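Long-range contacts in papain-like cysteine protease (Porcine reproductive and respiratory syndrome virus, PDB 3MTV), which acts as the papain-like cysteine protease piece of a viral polyprotein, carries a metal-dependent nuclease activity, and probably blocks host mRNA export and interferon signalling: residues T84-N89 with P166-F171; D140-I145 with L174-V179; I145-F150 with R158-V163. All blocks are in the same frame, centred on the assembly; numbering follows the deposited sequence.

Interaction 1 of 3, residues T84-N89 with P166-F171; sequences TVPEGN and PSLPGF
Apolar packing carries this contact, and Pro86 is at its centre. The pyrrolidine ring presents CG to two side chains of the 166-171 loop. Leu168 crosses it obliquely, with CD1 lying 3.5 Å from Pro86 CG and close to the ring CD as well. Phe171 meets it tip to tip, its CZ 3.6 Å from Pro86 CG. In both Leu168 and Phe171 the CG is anti to the carbonyl carbon, beside the backbone N (chi1 -87° and -70°); with both side chains set toward 84-89, this shared setting lets each reach the same proline. Further along, Pro169 brings its CD to 3.3 Å from the carbonyl O of Thr84, so that here the peptide itself, not the threonine side chain, forms the surface. The Thr84 hydroxyl is engaged elsewhere, hydrogen-bonded to Pro81 O.

Hydrogen bonding acts within the 166-171 loop. Leu168 to Phe171 form a type II beta turn closed by Phe171 N to Leu168 O at 3.1 Å, with Pro169 and Gly170 at the corner and Gly170 at positive phi (78°). The same Leu168 O lies in plane at the edge of the Phe171 ring. The turn thus folds Leu168 and Phe171 back onto one side.

Beyond the two segments, Phe171 also meets the rings of Phe150 and His159. Between nearest side-chain atoms, Pro86 is about 3 Å from His159 and about 6 Å from Cys90. By close homology these two are catalytic, so the contact borders a papain-like active site, where the loop leading into Cys90 meets the loop that follows the histidine strand 158-162.

Interaction 2 of 3, residues D140-I145 with L174-V179; sequences DTHGPI and LLRIRV
The guanidinium of Arg176 lies under the loop, with Gly143 O over the centre of one face, 3.0 Å above its plane. At its edge Thr141 O accepts from Arg176 NH2 (3.0 Å), though the place of that nitrogen is less certain. The His142 ring crosses obliquely, its plane 69° from that of the guanidinium. A bend at chi3 turns the arginine chain back toward these carbonyls. The second guanidinium, that of Arg178, has Asp140 at its edge: NE donates to OD2 at 3.2 Å in a salt bridge that uses the anti lone pair, the two planes standing 76° apart. Asp140 CG is anti to the backbone N, which carries the carboxylate over to it. Glu180 and Glu191 take NH1 and NH2 of Arg178, so three acidic residues surround this one positive charge.

Backbone bonds pin both ends of the loop. Asp140 N donates to Arg176 O at 3.1 Å from above the carbonyl plane. Ile145 and Ile177 form an antiparallel hydrogen-bonded pair, in which Ile177 N meets Ile145 O at 2.6 Å, nearly along the C=O axis; their side chains share one sheet face. Between them, the geometry fits an Asx turn, Asp140 OD1 accepting from His142 N, though that nitrogen is less surely placed, and Gly143 lets the chain pass close over Ile177 O, its CA 3.3 Å from that oxygen.

The loop therefore carries the chain across strand 171-181, from strand 135-139 on one flank to strand 145-150 on the other, a short crossover over a central strand of the antiparallel protease sheet.

Interaction 3 of 3, residues I145-F150 with R158-V163; sequences IVIQYF and RHLKLV
Strands 145-150 and 158-162 run antiparallel, their axes approaching to 4.4 Å with 147° between their directions. Val146 and Lys161 form one hydrogen-bonded pair, Gln148 and His159 the next. Val146 N reaches Lys161 O at 3.0 Å, nearly along the C=O axis. Gln148 N does the same to His159 O at 2.6 Å, whereas the return bond from His159 N to Gln148 O (2.7 Å) comes from above the carbonyl plane, 32° out of it. Ile145-Leu162, Ile147-Leu160 and Tyr149-Arg158 are the non-hydrogen-bonded pairs.

The two strands make a beta hairpin, and 158-162 is the outermost strand of the five-stranded sheet on this side. It carries His159, by close homology the histidine of the papain-like active site, whose side chain lies about 3 Å from that of Cys90.

His159 shares its face with Val146, Gln148 and Lys161. Its CG is anti to the backbone N (chi1 -170°), and the ring lies alongside Gln148, pointing the same way. The aliphatic stem of Lys161 runs beside Val146, whose CG2 also reaches Val163 CG1 at 4.0 Å. On the other face Leu160 CB lies 3.9 Å from Ile147 CD1. Leu160 CG takes the crowded position between N and carbonyl carbon, and its CD1 lies 4.2 Å from CG2 of Ile145. Arg158, extended from CG to NE, stands out from this face, and its NH1 hydrogen-bonds to Tyr202 OH.

How the interactions relate
Interactions 2 and 3 belong to one sheet: they share Ile145, and their centres are about 9 Å apart. Strand 171-181 is bonded to strand 145-150 beyond that residue as well, with Leu175 O 2.6 Å from Ile147 N and Leu174 N 2.7 Å from Ile147 O; both leucines face Ile147, a classic beta bulge. Interaction 1, its centre also about 9 Å from that of interaction 3, lies where the 166-171 loop links strand 158-162 to strand 171-181. Pro86 CB packs 3.3 Å from His159 CD2. The active site lies between interactions 1 and 3, while interaction 2 is farther off, Ile145 being about 9 Å from both Cys90 and His159 between side chains.

Interaction 1 of 3, residues T84-N89 with P166-F171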
loop_
_atom_site.group_PDB
_atom_site.type_symbol
_atom_site.label_atom_id
_atom_site.label_comp_id
_atom_site.label_asym_id
_atom_site.label_seq_id
_atom_site.Cartn_x
_atom_site.Cartn_y
_atom_site.Cartn_z
ATOM N N THR A 84 -7.238 -11.740 -21.850
ATOM C CA THR A 84 -6.814 -12.126 -20.434
ATOM C C THR A 84 -7.422 -11.362 -19.198
ATOM O O THR A 84 -7.298 -11.749 -18.066
ATOM C CB THR A 84 -5.255 -12.169 -20.349
ATOM O OG1 THR A 84 -4.740 -10.843 -20.373
ATOM C CG2 THR A 84 -4.635 -12.848 -21.613
ATOM N N VAL A 85 -8.120 -10.296 -19.498
ATOM C CA VAL A 85 -8.895 -9.478 -18.630
ATOM C C VAL A 85 -10.350 -9.550 -19.067
ATOM O O VAL A 85 -10.636 -9.908 -20.259
ATOM C CB VAL A 85 -8.386 -8.127 -18.957
ATOM C CG1 VAL A 85 -9.489 -7.075 -19.164
ATOM C CG2 VAL A 85 -7.386 -7.784 -17.976
ATOM N N PRO A 86 -11.284 -9.199 -18.142
ATOM C CA PRO A 86 -12.704 -9.306 -18.568
ATOM C C PRO A 86 -13.129 -8.255 -19.591
ATOM O O PRO A 86 -12.458 -7.216 -19.749
ATOM C CB PRO A 86 -13.515 -9.279 -17.254
ATOM C CG PRO A 86 -12.574 -9.651 -16.223
ATOM C CD PRO A 86 -11.164 -9.108 -16.680
ATOM N N GLU A 87 -14.191 -8.542 -20.370
ATOM C CA GLU A 87 -14.484 -7.534 -21.417
ATOM C C GLU A 87 -15.612 -6.649 -20.973
ATOM O O GLU A 87 -15.870 -5.607 -21.570
ATOM C CB GLU A 87 -14.651 -8.106 -22.836
ATOM C CG GLU A 87 -15.600 -9.257 -23.012
ATOM C CD GLU A 87 -15.583 -9.861 -24.489
ATOM O OE1 GLU A 87 -15.897 -9.166 -25.562
ATOM O OE2 GLU A 87 -15.224 -11.076 -24.551
ATOM N N GLY A 88 -16.247 -7.062 -19.878
ATOM C CA GLY A 88 -17.055 -6.130 -19.178
ATOM C C GLY A 88 -18.493 -6.497 -19.422
ATOM O O GLY A 88 -19.380 -5.785 -19.045
ATOM N N ASN A 89 -18.728 -7.623 -20.042
ATOM C CA ASN A 89 -20.088 -8.039 -20.346
ATOM C C ASN A 89 -20.441 -9.343 -19.664
ATOM O O ASN A 89 -21.204 -10.145 -20.165
ATOM C CB ASN A 89 -20.230 -8.286 -21.880
ATOM C CG ASN A 89 -18.962 -8.860 -22.523
ATOM O OD1 ASN A 89 -18.573 -8.327 -23.538
ATOM N ND2 ASN A 89 -18.318 -9.935 -21.947
ATOM N N PRO A 166 -12.895 -21.731 -16.763
ATOM C CA PRO A 166 -11.581 -21.498 -16.154
ATOM C C PRO A 166 -11.424 -20.058 -15.669
ATOM O O PRO A 166 -11.690 -19.179 -16.536
ATOM C CB PRO A 166 -10.620 -21.671 -17.363
ATOM C CG PRO A 166 -11.541 -21.806 -18.638
ATOM C CD PRO A 166 -12.914 -21.419 -18.204
ATOM N N SER A 167 -10.951 -19.827 -14.426
ATOM C CA SER A 167 -10.773 -18.459 -13.879
ATOM C C SER A 167 -9.819 -17.612 -14.725
ATOM O O SER A 167 -8.820 -18.110 -15.300
ATOM C CB SER A 167 -10.393 -18.466 -12.407
ATOM O OG SER A 167 -11.425 -19.095 -11.603
ATOM N N LEU A 168 -10.191 -16.346 -14.927
ATOM C CA LEU A 168 -9.190 -15.466 -15.460
ATOM C C LEU A 168 -8.133 -15.271 -14.346
ATOM O O LEU A 168 -8.241 -15.714 -13.163
ATOM C CB LEU A 168 -9.792 -14.168 -15.897
ATOM C CG LEU A 168 -10.386 -13.979 -17.289
ATOM C CD1 LEU A 168 -11.243 -12.732 -17.293
ATOM C CD2 LEU A 168 -9.361 -13.707 -18.322
ATOM N N PRO A 169 -7.063 -14.674 -14.724
ATOM C CA PRO A 169 -5.844 -14.569 -13.925
ATOM C C PRO A 169 -6.059 -13.572 -12.836
ATOM O O PRO A 169 -6.454 -12.445 -13.190
ATOM C CB PRO A 169 -4.827 -13.954 -14.904
ATOM C CG PRO A 169 -5.394 -14.143 -16.214
ATOM C CD PRO A 169 -6.875 -14.343 -16.127
ATOM N N GLY A 170 -5.762 -13.933 -11.583
ATOM C CA GLY A 170 -6.044 -13.020 -10.490
ATOM C C GLY A 170 -7.500 -12.991 -10.070
ATOM O O GLY A 170 -7.892 -12.203 -9.242
ATOM N N PHE A 171 -8.328 -13.832 -10.654
ATOM C CA PHE A 171 -9.646 -13.919 -10.104
ATOM C C PHE A 171 -9.883 -15.135 -9.232
ATOM O O PHE A 171 -9.364 -16.270 -9.427
ATOM C CB PHE A 171 -10.705 -13.848 -11.180
ATOM C CG PHE A 171 -10.820 -12.516 -11.813
ATOM C CD1 PHE A 171 -10.042 -12.189 -12.853
ATOM C CD2 PHE A 171 -11.764 -11.570 -11.353
ATOM C CE1 PHE A 171 -10.204 -10.859 -13.469
ATOM C CE2 PHE A 171 -11.901 -10.286 -11.908
ATOM C CZ PHE A 171 -11.154 -9.923 -12.977
#

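Interaction 2 of 3, residues D140-I145 with L174-V179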
loop_
_atom_site.group_PDB
_atom_site.type_symbol
_atom_site.label_atom_id
_atom_site.label_comp_id
_atom_site.label_asym_id
_atom_site.label_seq_id
_atom_site.Cartn_x
_atom_site.Cartn_y
_atom_site.Cartn_z
ATOM N N ASP A 140 -26.768 -19.643 -3.742
ATOM C CA ASP A 140 -27.068 -21.051 -3.785
ATOM C C ASP A 140 -25.771 -21.743 -3.645
ATOM O O ASP A 140 -24.938 -21.820 -4.580
ATOM C CB ASP A 140 -27.866 -21.490 -5.047
ATOM C CG ASP A 140 -27.758 -23.050 -5.368
ATOM O OD1 ASP A 140 -26.945 -23.734 -4.704
ATOM O OD2 ASP A 140 -28.468 -23.586 -6.310
ATOM N N THR A 141 -25.609 -22.268 -2.446
ATOM C CA THR A 141 -24.424 -23.045 -2.146
ATOM C C THR A 141 -23.878 -24.064 -3.195
ATOM O O THR A 141 -22.746 -24.538 -3.049
ATOM C CB THR A 141 -24.570 -23.668 -0.790
ATOM O OG1 THR A 141 -23.264 -23.655 -0.217
ATOM C CG2 THR A 141 -25.222 -25.097 -0.855
ATOM N N HIS A 142 -24.677 -24.278 -4.261
ATOM C CA HIS A 142 -24.554 -25.325 -5.297
ATOM C C HIS A 142 -24.795 -24.899 -6.705
ATOM O O HIS A 142 -24.707 -25.721 -7.675
ATOM C CB HIS A 142 -25.444 -26.523 -5.006
ATOM C CG HIS A 142 -24.689 -27.577 -4.284
ATOM N ND1 HIS A 142 -24.843 -27.794 -2.925
ATOM C CD2 HIS A 142 -23.638 -28.340 -4.687
ATOM C CE1 HIS A 142 -23.968 -28.701 -2.535
ATOM N NE2 HIS A 142 -23.224 -29.044 -3.582
ATOM N N GLY A 143 -25.114 -23.606 -6.770
ATOM C CA GLY A 143 -25.308 -22.886 -7.999
ATOM C C GLY A 143 -24.214 -23.107 -9.014
ATOM O O GLY A 143 -23.105 -23.612 -8.648
ATOM N N PRO A 144 -24.560 -22.745 -10.294
ATOM C CA PRO A 144 -24.012 -22.790 -11.681
ATOM C C PRO A 144 -23.003 -21.743 -11.871
ATOM O O PRO A 144 -22.115 -21.786 -12.764
ATOM C CB PRO A 144 -25.200 -22.353 -12.583
ATOM C CG PRO A 144 -26.441 -22.309 -11.716
ATOM C CD PRO A 144 -25.967 -22.265 -10.263
ATOM N N ILE A 145 -23.214 -20.734 -11.039
ATOM C CA ILE A 145 -22.520 -19.459 -11.170
ATOM C C ILE A 145 -21.732 -19.032 -9.979
ATOM O O ILE A 145 -22.279 -18.916 -8.785
ATOM C CB ILE A 145 -23.439 -18.244 -11.372
ATOM C CG1 ILE A 145 -24.661 -18.563 -12.161
ATOM C CG2 ILE A 145 -22.795 -17.283 -12.296
ATOM C CD1 ILE A 145 -24.871 -17.467 -13.093
ATOM N N LEU A 174 -15.442 -16.035 -5.128
ATOM C CA LEU A 174 -16.063 -15.539 -3.927
ATOM C C LEU A 174 -17.230 -16.365 -3.430
ATOM O O LEU A 174 -17.146 -16.918 -2.343
ATOM C CB LEU A 174 -16.673 -14.237 -4.287
ATOM C CG LEU A 174 -16.610 -13.234 -3.177
ATOM C CD1 LEU A 174 -17.822 -12.401 -3.264
ATOM C CD2 LEU A 174 -16.573 -13.899 -1.863
ATOM N N LEU A 175 -18.373 -16.348 -4.142
ATOM C CA LEU A 175 -19.461 -17.388 -3.941
ATOM C C LEU A 175 -20.265 -17.799 -5.111
ATOM O O LEU A 175 -19.949 -17.444 -6.307
ATOM C CB LEU A 175 -20.522 -17.084 -2.915
ATOM C CG LEU A 175 -20.943 -15.621 -2.951
ATOM C CD1 LEU A 175 -22.124 -15.270 -3.759
ATOM C CD2 LEU A 175 -21.215 -15.152 -1.551
ATOM N N ARG A 176 -21.303 -18.578 -4.734
ATOM C CA ARG A 176 -22.022 -19.339 -5.760
ATOM C C ARG A 176 -23.397 -19.007 -5.614
ATOM O O ARG A 176 -23.888 -18.887 -4.470
ATOM C CB ARG A 176 -21.750 -20.847 -5.740
ATOM C CG ARG A 176 -20.327 -21.139 -6.446
ATOM C CD ARG A 176 -20.063 -22.621 -6.778
ATOM N NE ARG A 176 -21.003 -23.529 -6.088
ATOM C CZ ARG A 176 -21.239 -24.771 -6.480
ATOM N NH1 ARG A 176 -20.620 -25.273 -7.543
ATOM N NH2 ARG A 176 -22.092 -25.502 -5.810
ATOM N N ILE A 177 -23.978 -18.732 -6.787
ATOM C CA ILE A 177 -25.439 -18.507 -6.880
ATOM C C ILE A 177 -26.132 -19.123 -8.100
ATOM O O ILE A 177 -25.508 -19.746 -8.952
ATOM C CB ILE A 177 -25.762 -17.024 -6.956
ATOM C CG1 ILE A 177 -24.715 -16.324 -7.770
ATOM C CG2 ILE A 177 -25.727 -16.366 -5.606
ATOM C CD1 ILE A 177 -25.262 -15.331 -8.687
ATOM N N ARG A 178 -27.418 -18.840 -8.179
ATOM C CA ARG A 178 -28.340 -19.375 -9.152
ATOM C C ARG A 178 -29.247 -18.191 -9.583
ATOM O O ARG A 178 -29.554 -17.322 -8.785
ATOM C CB ARG A 178 -29.285 -20.368 -8.425
ATOM C CG ARG A 178 -30.298 -21.166 -9.278
ATOM C CD ARG A 178 -31.478 -21.730 -8.460
ATOM N NE ARG A 178 -31.065 -21.903 -7.102
ATOM C CZ ARG A 178 -31.897 -21.853 -6.072
ATOM N NH1 ARG A 178 -33.176 -21.661 -6.286
ATOM N NH2 ARG A 178 -31.460 -21.993 -4.825
ATOM N N VAL A 179 -29.802 -18.181 -10.791
ATOM C CA VAL A 179 -30.790 -17.165 -11.098
ATOM C C VAL A 179 -32.188 -17.708 -11.355
ATOM O O VAL A 179 -32.306 -18.559 -12.186
ATOM C CB VAL A 179 -30.335 -16.535 -12.397
ATOM C CG1 VAL A 179 -31.315 -15.485 -12.888
ATOM C CG2 VAL A 179 -28.998 -15.915 -12.189
#

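Interaction 3 of 3, residues I145-F150 with R158-V163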
loop_
_atom_site.group_PDB
_atom_site.type_symbol
_atom_site.label_atom_id
_atom_site.label_comp_id
_atom_site.label_asym_id
_atom_site.label_seq_id
_atom_site.Cartn_x
_atom_site.Cartn_y
_atom_site.Cartn_z
ATOM N N ILE A 145 -23.214 -20.734 -11.039
ATOM C CA ILE A 145 -22.520 -19.459 -11.170
ATOM C C ILE A 145 -21.732 -19.032 -9.979
ATOM O O ILE A 145 -22.279 -18.916 -8.785
ATOM C CB ILE A 145 -23.439 -18.244 -11.372
ATOM C CG1 ILE A 145 -24.661 -18.563 -12.161
ATOM C CG2 ILE A 145 -22.795 -17.283 -12.296
ATOM C CD1 ILE A 145 -24.871 -17.467 -13.093
ATOM N N VAL A 146 -20.491 -18.712 -10.383
ATOM C CA VAL A 146 -19.492 -18.131 -9.533
ATOM C C VAL A 146 -19.380 -16.658 -9.638
ATOM O O VAL A 146 -19.134 -16.071 -10.736
ATOM C CB VAL A 146 -18.088 -18.535 -9.886
ATOM C CG1 VAL A 146 -17.406 -18.764 -8.621
ATOM C CG2 VAL A 146 -18.047 -19.758 -10.747
ATOM N N ILE A 147 -19.454 -16.086 -8.440
ATOM C CA ILE A 147 -19.077 -14.700 -8.282
ATOM C C ILE A 147 -17.615 -14.556 -7.917
ATOM O O ILE A 147 -17.138 -15.252 -7.016
ATOM C CB ILE A 147 -19.871 -14.054 -7.164
ATOM C CG1 ILE A 147 -21.355 -14.261 -7.354
ATOM C CG2 ILE A 147 -19.702 -12.571 -7.255
ATOM C CD1 ILE A 147 -21.796 -13.618 -8.662
ATOM N N GLN A 148 -16.912 -13.671 -8.613
ATOM C CA GLN A 148 -15.478 -13.439 -8.340
ATOM C C GLN A 148 -15.008 -12.032 -8.208
ATOM O O GLN A 148 -15.625 -11.059 -8.696
ATOM C CB GLN A 148 -14.585 -14.062 -9.392
ATOM C CG GLN A 148 -15.077 -15.395 -9.782
ATOM C CD GLN A 148 -14.066 -16.113 -10.538
ATOM O OE1 GLN A 148 -13.553 -17.138 -10.056
ATOM N NE2 GLN A 148 -13.737 -15.597 -11.750
ATOM N N TYR A 149 -13.866 -11.949 -7.551
ATOM C CA TYR A 149 -13.256 -10.672 -7.324
ATOM C C TYR A 149 -11.886 -10.837 -7.817
ATOM O O TYR A 149 -11.287 -11.914 -7.961
ATOM C CB TYR A 149 -13.199 -10.314 -5.847
ATOM C CG TYR A 149 -12.425 -11.286 -4.973
ATOM C CD1 TYR A 149 -13.095 -12.256 -4.289
ATOM C CD2 TYR A 149 -11.025 -11.218 -4.844
ATOM C CE1 TYR A 149 -12.456 -13.147 -3.492
ATOM C CE2 TYR A 149 -10.341 -12.109 -4.039
ATOM C CZ TYR A 149 -11.092 -13.087 -3.360
ATOM O OH TYR A 149 -10.540 -14.047 -2.546
ATOM N N PHE A 150 -11.371 -9.707 -8.098
ATOM C CA PHE A 150 -10.038 -9.719 -8.519
ATOM C C PHE A 150 -9.067 -9.440 -7.417
ATOM O O PHE A 150 -8.990 -8.273 -6.870
ATOM C CB PHE A 150 -9.925 -8.552 -9.361
ATOM C CG PHE A 150 -8.634 -8.414 -9.913
ATOM C CD1 PHE A 150 -8.160 -9.378 -10.759
ATOM C CD2 PHE A 150 -7.889 -7.322 -9.676
ATOM C CE1 PHE A 150 -6.985 -9.240 -11.380
ATOM C CE2 PHE A 150 -6.698 -7.169 -10.307
ATOM C CZ PHE A 150 -6.243 -8.144 -11.142
ATOM N N ARG A 158 -15.357 -7.070 -9.659
ATOM C CA ARG A 158 -16.005 -8.375 -9.747
ATOM C C ARG A 158 -16.267 -8.869 -11.139
ATOM O O ARG A 158 -16.219 -8.127 -12.174
ATOM C CB ARG A 158 -17.282 -8.421 -8.956
ATOM C CG ARG A 158 -16.931 -8.599 -7.583
ATOM C CD ARG A 158 -18.182 -8.345 -6.710
ATOM N NE ARG A 158 -17.984 -8.630 -5.263
ATOM C CZ ARG A 158 -18.935 -8.758 -4.303
ATOM N NH1 ARG A 158 -20.245 -8.617 -4.496
ATOM N NH2 ARG A 158 -18.564 -9.027 -3.085
ATOM N N HIS A 159 -16.579 -10.150 -11.095
ATOM C CA HIS A 159 -16.733 -10.878 -12.278
ATOM C C HIS A 159 -17.565 -12.131 -12.036
ATOM O O HIS A 159 -17.548 -12.735 -10.978
ATOM C CB HIS A 159 -15.381 -11.172 -12.803
ATOM C CG HIS A 159 -15.390 -11.740 -14.169
ATOM N ND1 HIS A 159 -15.196 -13.079 -14.404
ATOM C CD2 HIS A 159 -15.530 -11.146 -15.374
ATOM C CE1 HIS A 159 -15.257 -13.291 -15.711
ATOM N NE2 HIS A 159 -15.440 -12.132 -16.317
ATOM N N LEU A 160 -18.336 -12.550 -13.009
ATOM C CA LEU A 160 -18.766 -13.892 -12.806
ATOM C C LEU A 160 -18.582 -14.778 -14.063
ATOM O O LEU A 160 -18.283 -14.300 -15.163
ATOM C CB LEU A 160 -20.159 -13.893 -12.240
ATOM C CG LEU A 160 -20.856 -13.046 -13.306
ATOM C CD1 LEU A 160 -21.315 -13.996 -14.387
ATOM C CD2 LEU A 160 -22.062 -12.311 -12.820
ATOM N N LYS A 161 -18.730 -16.077 -13.866
ATOM C CA LYS A 161 -18.363 -17.028 -14.865
ATOM C C LYS A 161 -19.043 -18.263 -14.354
ATOM O O LYS A 161 -19.444 -18.303 -13.166
ATOM C CB LYS A 161 -16.842 -17.185 -14.899
ATOM C CG LYS A 161 -16.234 -18.140 -13.854
ATOM C CD LYS A 161 -14.687 -18.338 -14.066
ATOM C CE LYS A 161 -14.082 -19.667 -13.427
ATOM N NZ LYS A 161 -14.791 -20.349 -12.256
ATOM N N LEU A 162 -19.194 -19.260 -15.220
ATOM C CA LEU A 162 -19.805 -20.476 -14.752
ATOM C C LEU A 162 -18.774 -21.329 -14.087
ATOM O O LEU A 162 -17.570 -21.243 -14.419
ATOM C CB LEU A 162 -20.339 -21.272 -15.891
ATOM C CG LEU A 162 -21.106 -20.508 -16.915
ATOM C CD1 LEU A 162 -20.808 -21.057 -18.281
ATOM C CD2 LEU A 162 -22.493 -20.754 -16.494
ATOM N N VAL A 163 -19.290 -22.216 -13.227
ATOM C CA VAL A 163 -18.501 -23.049 -12.297
ATOM C C VAL A 163 -17.417 -23.814 -13.026
ATOM O O VAL A 163 -16.272 -23.935 -12.567
ATOM C CB VAL A 163 -19.398 -24.004 -11.433
ATOM C CG1 VAL A 163 -19.616 -23.410 -10.119
ATOM C CG2 VAL A 163 -20.789 -24.326 -12.120
#